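Local coordinates for probable sugar ABC transporter, sugar-binding protein (Streptococcus pneumoniae, PDB 2W7Y), which binds the blood group A-trisaccharide and probably serves as the extracellular sugar-binding component of an ABC transporter, at residues G84-I89 against D104-A109; L40-G45 against P100-L105; N92-G97 against L112-Q117. All coordinates share one frame; numbering follows the deposited sequence.

Contact 1 of 3, residues G84-I89 against D104-A109; sequences GDLKDI and DLAGNA. With A2G (2-acetamido-2-deoxy-alpha-D-galactopyranose), chain C; GAL (beta-D-galactopyranose), chain B; FUC (alpha-L-fucopyranose), chain D.
Leu-86 and Lys-87, in the first turn of helix 86-94, sit against a type I' beta turn, Leu-105 to Asn-108, that forms part of the glycan pocket of this solute-binding protein. Just ahead of them, Asp-85 is the N-cap. Its OD1 accepts from Lys-87 N at 3.3 Å, with the donor well above the carboxylate plane, and it also takes Lys-87 NZ on its syn lone pair as a salt bridge, so one oxygen holds both the backbone and the side chain of the same lysine.

Leu-86 has the most surface covered. With CG beside its own backbone N (chi1 -81°), it sends CD1 over the start of the loop, where the methyl lies 3.3 Å from Asp-104 O. The same CD1 reaches Ala-106 CB at 4.1 Å, an apolar touch onto a methyl that meets sugar as well.

Lys-87 comes next, and its chain crosses that of Asn-108 at about a right angle. Lys-87 CG rests 3.9 Å from Asn-108 CG, and the bends at chi3 and chi4 then bring the ammonium round to Asp-85.

The turn opposite is held partly from within, and Gly-310 and Gly-309 add backbone bonds to Leu-105 and Gly-107. Asn-108 N donates to Leu-105 O, and Asp-104 OD2 accepts from Ala-106 N in an Asx turn, met from 68° above the carboxylate plane. The turn meets galactose and A2G with backbone atoms and the fucose with the Ala-106 methyl, while Tyr-46 adds a hydroxyl to the galactose. The N-acetyl methyl C8 of A2G lies 3.3 Å from Gly-107 C, and Ala-106 CB is 3.4 Å from FUC C6. At the galactose, GAL O4 donates to Ala-106 O at 2.9 Å.

Contact 2 of 3, residues L40-G45 against P100-L105; sequences LEFYHG and PDVIDL. With FUC (alpha-L-fucopyranose), chain D.
Tyr-43 bonds to Val-102 and Asp-104 through its backbone: Tyr-43 N gives to Val-102 O at 2.9 Å, and Asp-104 N to Tyr-43 O at 2.8 Å. Val-102 N gives likewise to Glu-41 O. A side chain extends the pairing at one end, where Glu-41 N points at the anti lone pair of Asp-101 OD1 (3.3 Å, 174°).

These are parallel strands, 14° apart, in the middle of the four-strand sheet of one lobe. Strands 76-81 and 102-104 flank strand 39-44 and are joined by helix 86-94 in a beta-alpha-beta crossover.

Apolar packing differs on the two faces. On one, Phe-42 CD1 presses on Val-102 CG1 at 3.3 Å, the ring edge reaches Asp-104 CB, and Leu-40 CD2 meets Val-102 CG2. Helix 319-332 covers this side. On the other, Tyr-43 CD1 rests on Pro-100 CB at 3.8 Å and Tyr-43 CB on Ile-103 CG1.

Among the charges, Glu-41 OE1 and Asp-101 OD2 lie 4.0 Å apart, a closeness probably eased by Lys-93 on the glutamate and Lys-321 on the aspartate. Near the fucose, a water links Gly-45 N to Asp-104 O, while Gly-45 O accepts from FUC O4 at 2.7 Å.

Contact 3 of 3, residues N92-G97 against L112-Q117; sequences NKVASG and LAAIEQ
Val-94 buries more surface here than any other residue, setting its two methyls against neighbouring positions of helix 112-116. CG2 meets Ala-114 CB at 3.7 Å, and CG1 comes to 4.0 Å from Ala-113 CB. The fork of the valine spreads the contact: CG1, anti to the backbone N (chi1 171°), lies over the junction of Ala-113 and Ala-114, while CG2 keeps to the Ala-114 methyl. Since the alanines offer single methyls, the backbones can come close, with the CA atoms of Val-94 and Ala-114 5.9 Å apart. Leu-119 also packs on Val-94, and Val-120 on Ala-114, which carries the apolar patch into the chain that follows helix 112-116.

Val-94 is also where helix 86-94 stops. A Schellman motif ends it, with Gly-97 as the C-prime residue at positive phi. Glu-98 N reaches back to Lys-93 O, and Gly-97 N is bonded to Val-94 O at 2.9 Å across a type II turn.

Gln-117 faces this helix end from just past the end of helix 112-116, its own N still bonded to Ala-113 O in helical fashion. Its side chain is extended beyond CG and reaches across to the turn. There NE2 lies 3.7 Å from Gly-97 CA, a van der Waals touch, while Val-94 O is 4.1 Å from the same nitrogen, too far for a hydrogen bond.

From the N terminus, strand 39-44 comes first and waits longest for its partner: contact 2 closes a loop of 54 residues when 100-105 returns beside it. Within that span begin the first segments of contacts 1 and 3, at the two ends of helix 86-94. Each closes a 14-residue loop, and the two cross, as contact 3 does with contact 2. Contacts 1 and 2 finish on overlapping segments sharing Asp-104 and Leu-105. Helix 86-94 is thus tied to the pocket turn at its start and to helix 112-116 at its end. Ile-89 of contact 1 packs on Ile-103 of the sheet, and Lys-93, within 92-97, is where contact 3 reaches contact 2.

Contact 1 of 3, residues G84-I89 against D104-A109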
loop_
_atom_site.group_PDB
_atom_site.type_symbol
_atom_site.label_atom_id
_atom_site.label_comp_id
_atom_site.label_asym_id
_atom_site.label_seq_id
_atom_site.Cartn_x
_atom_site.Cartn_y
_atom_site.Cartn_z
ATOM N N GLY A 84 6.920 15.724 0.662
ATOM C CA GLY A 84 7.483 15.235 -0.591
ATOM C C GLY A 84 7.792 13.753 -0.522
ATOM O O GLY A 84 7.239 13.033 0.310
ATOM N N ASP A 85 8.690 13.297 -1.389
ATOM C CA ASP A 85 8.981 11.875 -1.500
ATOM C C ASP A 85 9.873 11.373 -0.370
ATOM O O ASP A 85 10.972 11.889 -0.160
ATOM C CB ASP A 85 9.611 11.557 -2.860
ATOM C CG ASP A 85 9.176 10.205 -3.404
ATOM O OD1 ASP A 85 8.912 9.278 -2.606
ATOM O OD2 ASP A 85 9.090 10.075 -4.642
ATOM N N LEU A 86 9.378 10.368 0.353
ATOM C CA LEU A 86 10.134 9.700 1.411
ATOM C C LEU A 86 11.262 8.847 0.851
ATOM O O LEU A 86 12.285 8.653 1.513
ATOM C CB LEU A 86 9.218 8.818 2.268
ATOM C CG LEU A 86 8.390 9.470 3.377
ATOM C CD1 LEU A 86 7.381 8.465 3.924
ATOM C CD2 LEU A 86 9.277 10.010 4.493
ATOM N N LYS A 87 11.065 8.333 -0.361
ATOM C CA LYS A 87 12.072 7.514 -1.037
ATOM C C LYS A 87 13.343 8.302 -1.343
ATOM O O LYS A 87 14.435 7.733 -1.353
ATOM C CB LYS A 87 11.510 6.905 -2.323
ATOM C CG LYS A 87 10.440 5.852 -2.096
ATOM C CD LYS A 87 10.185 4.999 -3.341
ATOM C CE LYS A 87 9.629 5.805 -4.510
ATOM N NZ LYS A 87 8.334 6.461 -4.191
ATOM N N ASP A 88 13.192 9.604 -1.591
ATOM C CA ASP A 88 14.326 10.497 -1.835
ATOM C C ASP A 88 15.234 10.634 -0.609
ATOM O O ASP A 88 16.454 10.590 -0.744
ATOM C CB ASP A 88 13.850 11.874 -2.311
ATOM C CG ASP A 88 13.302 11.853 -3.738
ATOM O OD1 ASP A 88 13.298 10.783 -4.386
ATOM O OD2 ASP A 88 12.875 12.925 -4.213
ATOM N N ILE A 89 14.642 10.783 0.578
ATOM C CA ILE A 89 15.416 10.822 1.831
ATOM C C ILE A 89 16.321 9.600 1.963
ATOM O O ILE A 89 17.501 9.730 2.283
ATOM C CB ILE A 89 14.514 10.973 3.097
ATOM C CG1 ILE A 89 14.056 12.418 3.264
ATOM C CG2 ILE A 89 15.264 10.586 4.366
ATOM C CD1 ILE A 89 12.806 12.737 2.518
ATOM N N ASP A 104 10.260 5.842 8.466
ATOM C CA ASP A 104 9.011 5.134 8.211
ATOM C C ASP A 104 8.689 5.273 6.731
ATOM O O ASP A 104 8.316 6.347 6.254
ATOM C CB ASP A 104 7.859 5.662 9.082
ATOM C CG ASP A 104 6.508 5.025 8.729
ATOM O OD1 ASP A 104 5.471 5.698 8.921
ATOM O OD2 ASP A 104 6.474 3.866 8.251
ATOM N N LEU A 105 8.845 4.166 6.016
ATOM C CA LEU A 105 8.716 4.140 4.570
ATOM C C LEU A 105 7.269 4.188 4.090
ATOM O O LEU A 105 7.022 4.434 2.911
ATOM C CB LEU A 105 9.445 2.919 4.003
ATOM C CG LEU A 105 10.974 3.017 4.028
ATOM C CD1 LEU A 105 11.589 1.709 3.587
ATOM C CD2 LEU A 105 11.452 4.170 3.137
ATOM N N ALA A 106 6.329 3.956 5.005
ATOM C CA ALA A 106 4.891 4.128 4.748
ATOM C C ALA A 106 4.357 3.309 3.567
ATOM O O ALA A 106 3.552 3.804 2.774
ATOM C CB ALA A 106 4.551 5.607 4.573
ATOM N N GLY A 107 4.813 2.062 3.468
ATOM C CA GLY A 107 4.418 1.163 2.384
ATOM C C GLY A 107 5.478 1.006 1.305
ATOM O O GLY A 107 5.485 0.008 0.581
ATOM N N ASN A 108 6.361 2.002 1.189
ATOM C CA ASN A 108 7.440 1.979 0.202
ATOM C C ASN A 108 8.456 0.890 0.503
ATOM O O ASN A 108 8.711 0.584 1.661
ATOM C CB ASN A 108 8.141 3.339 0.119
ATOM C CG ASN A 108 7.250 4.426 -0.454
ATOM O OD1 ASN A 108 6.925 5.403 0.227
ATOM N ND2 ASN A 108 6.851 4.265 -1.711
ATOM N N ALA A 109 9.026 0.304 -0.546
ATOM C CA ALA A 109 9.997 -0.777 -0.391
ATOM C C ALA A 109 11.370 -0.244 -0.005
ATOM O O ALA A 109 11.750 0.866 -0.399
ATOM C CB ALA A 109 10.086 -1.605 -1.668
HETATM O O5 A2G C . -1.564 4.850 0.023
HETATM C C1 A2G C . -0.266 4.266 0.311
HETATM C C2 A2G C . 0.589 4.393 -0.940
HETATM N N2 A2G C . 1.934 3.860 -0.721
HETATM C C3 A2G C . 0.729 5.874 -1.317
HETATM O O3 A2G C . 1.608 6.019 -2.434
HETATM C C4 A2G C . -0.644 6.488 -1.595
HETATM O O4 A2G C . -1.239 5.870 -2.742
HETATM C C5 A2G C . -1.535 6.275 -0.365
HETATM C C6 A2G C . -2.956 6.787 -0.595
HETATM O O6 A2G C . -3.751 6.444 0.542
HETATM C C7 A2G C . 2.469 2.947 -1.523
HETATM O O7 A2G C . 1.899 2.442 -2.490
HETATM C C8 A2G C . 3.889 2.538 -1.143
HETATM C C1 GAL B . -0.370 5.490 5.053
HETATM C C2 GAL B . 0.230 5.600 3.650
HETATM C C3 GAL B . -0.386 4.557 2.714
HETATM C C4 GAL B . -0.399 3.159 3.343
HETATM C C5 GAL B . -1.057 3.241 4.727
HETATM C C6 GAL B . -1.141 1.901 5.462
HETATM O O1 GAL B . 0.405 6.263 5.941
HETATM O O2 GAL B . -0.021 6.904 3.168
HETATM O O3 GAL B . 0.300 4.552 1.483
HETATM O O4 GAL B . 0.923 2.678 3.421
HETATM O O5 GAL B . -0.348 4.163 5.533
HETATM O O6 GAL B . -2.173 1.971 6.430
HETATM C C1 FUC D . 1.159 7.595 2.684
HETATM C C2 FUC D . 0.765 8.972 2.143
HETATM C C3 FUC D . 0.419 9.902 3.307
HETATM C C4 FUC D . 1.610 10.006 4.261
HETATM C C5 FUC D . 2.022 8.601 4.712
HETATM C C6 FUC D . 3.281 8.604 5.573
HETATM O O2 FUC D . -0.343 8.841 1.287
HETATM O O3 FUC D . 0.015 11.174 2.847
HETATM O O4 FUC D . 2.694 10.655 3.624
HETATM O O5 FUC D . 2.228 7.726 3.612
#

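Contact 2 of 3, residues L40-G45 against P100-L105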
loop_
_atom_site.group_PDB
_atom_site.type_symbol
_atom_site.label_atom_id
_atom_site.label_comp_id
_atom_site.label_asym_id
_atom_site.label_seq_id
_atom_site.Cartn_x
_atom_site.Cartn_y
_atom_site.Cartn_z
ATOM N N LEU A 40 18.670 11.021 17.526
ATOM C CA LEU A 40 18.139 10.028 16.598
ATOM C C LEU A 40 17.067 10.673 15.714
ATOM O O LEU A 40 15.963 10.982 16.181
ATOM C CB LEU A 40 17.571 8.823 17.355
ATOM C CG LEU A 40 17.049 7.642 16.528
ATOM C CD1 LEU A 40 18.192 6.790 15.987
ATOM C CD2 LEU A 40 16.104 6.794 17.350
ATOM N N GLU A 41 17.410 10.873 14.441
ATOM C CA GLU A 41 16.520 11.515 13.474
ATOM C C GLU A 41 15.529 10.515 12.870
ATOM O O GLU A 41 15.929 9.505 12.289
ATOM C CB GLU A 41 17.334 12.232 12.377
ATOM C CG GLU A 41 18.168 11.314 11.472
ATOM C CD GLU A 41 19.153 12.050 10.562
ATOM O OE1 GLU A 41 19.777 11.382 9.700
ATOM O OE2 GLU A 41 19.310 13.284 10.710
ATOM N N PHE A 42 14.237 10.798 13.022
ATOM C CA PHE A 42 13.192 9.916 12.508
ATOM C C PHE A 42 12.370 10.589 11.412
ATOM O O PHE A 42 11.648 11.547 11.669
ATOM C CB PHE A 42 12.304 9.383 13.650
ATOM C CG PHE A 42 10.992 8.790 13.189
ATOM C CD1 PHE A 42 10.962 7.700 12.313
ATOM C CD2 PHE A 42 9.786 9.319 13.633
ATOM C CE1 PHE A 42 9.750 7.151 11.879
ATOM C CE2 PHE A 42 8.569 8.779 13.211
ATOM C CZ PHE A 42 8.551 7.689 12.332
ATOM N N TYR A 43 12.487 10.072 10.192
ATOM C CA TYR A 43 11.769 10.623 9.045
ATOM C C TYR A 43 10.446 9.896 8.787
ATOM O O TYR A 43 10.406 8.666 8.732
ATOM C CB TYR A 43 12.661 10.624 7.791
ATOM C CG TYR A 43 13.904 11.471 7.954
ATOM C CD1 TYR A 43 15.105 10.904 8.382
ATOM C CD2 TYR A 43 13.871 12.846 7.710
ATOM C CE1 TYR A 43 16.243 11.678 8.555
ATOM C CE2 TYR A 43 15.007 13.632 7.882
ATOM C CZ TYR A 43 16.190 13.042 8.305
ATOM O OH TYR A 43 17.323 13.812 8.473
ATOM N N HIS A 44 9.376 10.677 8.639
ATOM C CA HIS A 44 8.033 10.168 8.320
ATOM C C HIS A 44 7.302 11.111 7.355
ATOM O O HIS A 44 7.730 12.248 7.155
ATOM C CB HIS A 44 7.217 9.970 9.598
ATOM C CG HIS A 44 6.903 11.243 10.320
ATOM N ND1 HIS A 44 7.732 11.778 11.283
ATOM C CD2 HIS A 44 5.851 12.090 10.216
ATOM C CE1 HIS A 44 7.205 12.900 11.741
ATOM N NE2 HIS A 44 6.062 13.112 11.111
ATOM N N GLY A 45 6.205 10.642 6.762
ATOM C CA GLY A 45 5.438 11.446 5.811
ATOM C C GLY A 45 4.140 12.043 6.340
ATOM O O GLY A 45 3.281 12.461 5.563
ATOM N N PRO A 100 19.274 7.033 6.551
ATOM C CA PRO A 100 18.617 7.831 7.593
ATOM C C PRO A 100 18.522 7.030 8.885
ATOM O O PRO A 100 18.203 5.837 8.843
ATOM C CB PRO A 100 17.217 8.089 7.015
ATOM C CG PRO A 100 17.035 7.061 5.943
ATOM C CD PRO A 100 18.402 6.840 5.379
ATOM N N ASP A 101 18.815 7.669 10.018
ATOM C CA ASP A 101 18.814 6.979 11.315
ATOM C C ASP A 101 17.599 6.060 11.457
ATOM O O ASP A 101 17.742 4.857 11.678
ATOM C CB ASP A 101 18.867 7.982 12.470
ATOM C CG ASP A 101 20.200 8.708 12.567
ATOM O OD1 ASP A 101 20.266 9.693 13.333
ATOM O OD2 ASP A 101 21.179 8.305 11.895
ATOM N N VAL A 102 16.409 6.642 11.326
ATOM C CA VAL A 102 15.150 5.898 11.324
ATOM C C VAL A 102 14.276 6.510 10.240
ATOM O O VAL A 102 14.178 7.734 10.141
ATOM C CB VAL A 102 14.406 5.990 12.694
ATOM C CG1 VAL A 102 13.089 5.195 12.669
ATOM C CG2 VAL A 102 15.288 5.510 13.841
ATOM N N ILE A 103 13.666 5.667 9.411
ATOM C CA ILE A 103 12.670 6.140 8.451
ATOM C C ILE A 103 11.443 5.232 8.433
ATOM O O ILE A 103 11.576 4.009 8.433
ATOM C CB ILE A 103 13.263 6.351 7.019
ATOM C CG1 ILE A 103 12.237 7.031 6.093
ATOM C CG2 ILE A 103 13.809 5.035 6.439
ATOM C CD1 ILE A 103 12.836 7.752 4.896
ATOM N N ASP A 104 10.260 5.842 8.466
ATOM C CA ASP A 104 9.011 5.134 8.211
ATOM C C ASP A 104 8.689 5.273 6.731
ATOM O O ASP A 104 8.316 6.347 6.254
ATOM C CB ASP A 104 7.859 5.662 9.082
ATOM C CG ASP A 104 6.508 5.025 8.729
ATOM O OD1 ASP A 104 5.471 5.698 8.921
ATOM O OD2 ASP A 104 6.474 3.866 8.251
ATOM N N LEU A 105 8.845 4.166 6.016
ATOM C CA LEU A 105 8.716 4.140 4.570
ATOM C C LEU A 105 7.269 4.188 4.090
ATOM O O LEU A 105 7.022 4.434 2.911
ATOM C CB LEU A 105 9.445 2.919 4.003
ATOM C CG LEU A 105 10.974 3.017 4.028
ATOM C CD1 LEU A 105 11.589 1.709 3.587
ATOM C CD2 LEU A 105 11.452 4.170 3.137
HETATM C C1 FUC D . 1.159 7.595 2.684
HETATM C C2 FUC D . 0.765 8.972 2.143
HETATM C C3 FUC D . 0.419 9.902 3.307
HETATM C C4 FUC D . 1.610 10.006 4.261
HETATM C C5 FUC D . 2.022 8.601 4.712
HETATM C C6 FUC D . 3.281 8.604 5.573
HETATM O O2 FUC D . -0.343 8.841 1.287
HETATM O O3 FUC D . 0.015 11.174 2.847
HETATM O O4 FUC D . 2.694 10.655 3.624
HETATM O O5 FUC D . 2.228 7.726 3.612
HETATM O O HOH W 1 22.478 10.805 11.654
HETATM O O HOH W 2 5.994 7.692 7.138
#

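Contact 3 of 3, residues N92-G97 against L112-Q117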
loop_
_atom_site.group_PDB
_atom_site.type_symbol
_atom_site.label_atom_id
_atom_site.label_comp_id
_atom_site.label_asym_id
_atom_site.label_seq_id
_atom_site.Cartn_x
_atom_site.Cartn_y
_atom_site.Cartn_z
ATOM N N ASN A 92 18.947 9.261 -1.431
ATOM C CA ASN A 92 20.016 10.255 -1.386
ATOM C C ASN A 92 21.079 9.908 -0.346
ATOM O O ASN A 92 22.253 10.222 -0.527
ATOM C CB ASN A 92 19.464 11.666 -1.150
ATOM C CG ASN A 92 18.678 12.203 -2.344
ATOM O OD1 ASN A 92 18.852 11.753 -3.482
ATOM N ND2 ASN A 92 17.807 13.175 -2.084
ATOM N N LYS A 93 20.669 9.250 0.735
ATOM C CA LYS A 93 21.625 8.771 1.731
ATOM C C LYS A 93 22.319 7.474 1.313
ATOM O O LYS A 93 23.520 7.324 1.534
ATOM C CB LYS A 93 20.982 8.652 3.118
ATOM C CG LYS A 93 20.524 9.993 3.678
ATOM C CD LYS A 93 20.612 10.065 5.191
ATOM C CE LYS A 93 20.228 11.458 5.679
ATOM N NZ LYS A 93 20.535 11.685 7.127
ATOM N N VAL A 94 21.572 6.554 0.697
ATOM C CA VAL A 94 22.130 5.298 0.162
ATOM C C VAL A 94 23.275 5.562 -0.825
ATOM O O VAL A 94 24.324 4.917 -0.753
ATOM C CB VAL A 94 21.034 4.388 -0.467
ATOM C CG1 VAL A 94 21.643 3.192 -1.202
ATOM C CG2 VAL A 94 20.068 3.900 0.601
ATOM N N ALA A 95 23.064 6.510 -1.740
ATOM C CA ALA A 95 24.154 7.076 -2.534
ATOM C C ALA A 95 25.057 7.849 -1.580
ATOM O O ALA A 95 24.583 8.707 -0.840
ATOM C CB ALA A 95 23.612 7.990 -3.624
ATOM N N SER A 96 26.349 7.535 -1.602
ATOM C CA SER A 96 27.334 7.996 -0.597
ATOM C C SER A 96 27.358 7.116 0.669
ATOM O O SER A 96 27.933 7.494 1.694
ATOM C CB SER A 96 27.222 9.503 -0.274
ATOM O OG SER A 96 26.159 9.788 0.612
ATOM N N GLY A 97 26.731 5.943 0.570
ATOM C CA GLY A 97 26.897 4.855 1.537
ATOM C C GLY A 97 26.348 5.062 2.934
ATOM O O GLY A 97 26.903 4.547 3.907
ATOM N N LEU A 112 17.147 -1.872 -2.474
ATOM C CA LEU A 112 17.889 -3.122 -2.635
ATOM C C LEU A 112 19.399 -2.891 -2.546
ATOM O O LEU A 112 20.140 -3.771 -2.105
ATOM C CB LEU A 112 17.519 -3.809 -3.953
ATOM C CG LEU A 112 16.081 -4.334 -4.130
ATOM C CD1 LEU A 112 15.891 -4.899 -5.537
ATOM C CD2 LEU A 112 15.707 -5.383 -3.082
ATOM N N ALA A 113 19.836 -1.703 -2.963
ATOM C CA ALA A 113 21.227 -1.275 -2.830
ATOM C C ALA A 113 21.619 -1.056 -1.367
ATOM O O ALA A 113 22.770 -1.269 -0.994
ATOM C CB ALA A 113 21.468 -0.008 -3.640
ATOM N N ALA A 114 20.660 -0.623 -0.550
ATOM C CA ALA A 114 20.882 -0.434 0.882
ATOM C C ALA A 114 21.117 -1.771 1.591
ATOM O O ALA A 114 21.981 -1.876 2.467
ATOM C CB ALA A 114 19.720 0.303 1.507
ATOM N N ILE A 115 20.347 -2.783 1.194
ATOM C CA ILE A 115 20.490 -4.134 1.732
ATOM C C ILE A 115 21.818 -4.782 1.307
ATOM O O ILE A 115 22.479 -5.427 2.125
ATOM C CB ILE A 115 19.269 -5.020 1.362
ATOM C CG1 ILE A 115 18.021 -4.535 2.113
ATOM C CG2 ILE A 115 19.546 -6.499 1.654
ATOM C CD1 ILE A 115 16.715 -4.908 1.446
ATOM N N GLU A 116 22.212 -4.588 0.046
ATOM C CA GLU A 116 23.475 -5.137 -0.475
ATOM C C GLU A 116 24.696 -4.528 0.231
ATOM O O GLU A 116 25.695 -5.215 0.468
ATOM C CB GLU A 116 23.581 -4.955 -2.005
ATOM C CG GLU A 116 24.350 -3.699 -2.452
ATOM C CD GLU A 116 24.335 -3.446 -3.961
ATOM O OE1 GLU A 116 24.131 -4.404 -4.741
ATOM O OE2 GLU A 116 24.547 -2.274 -4.361
ATOM N N GLN A 117 24.597 -3.242 0.564
ATOM C CA GLN A 117 25.671 -2.512 1.230
ATOM C C GLN A 117 25.532 -2.595 2.748
ATOM O O GLN A 117 26.304 -1.965 3.478
ATOM C CB GLN A 117 25.654 -1.042 0.802
ATOM C CG GLN A 117 26.155 -0.766 -0.604
ATOM C CD GLN A 117 26.006 0.695 -0.996
ATOM O OE1 GLN A 117 25.385 1.013 -2.009
ATOM N NE2 GLN A 117 26.569 1.590 -0.192
#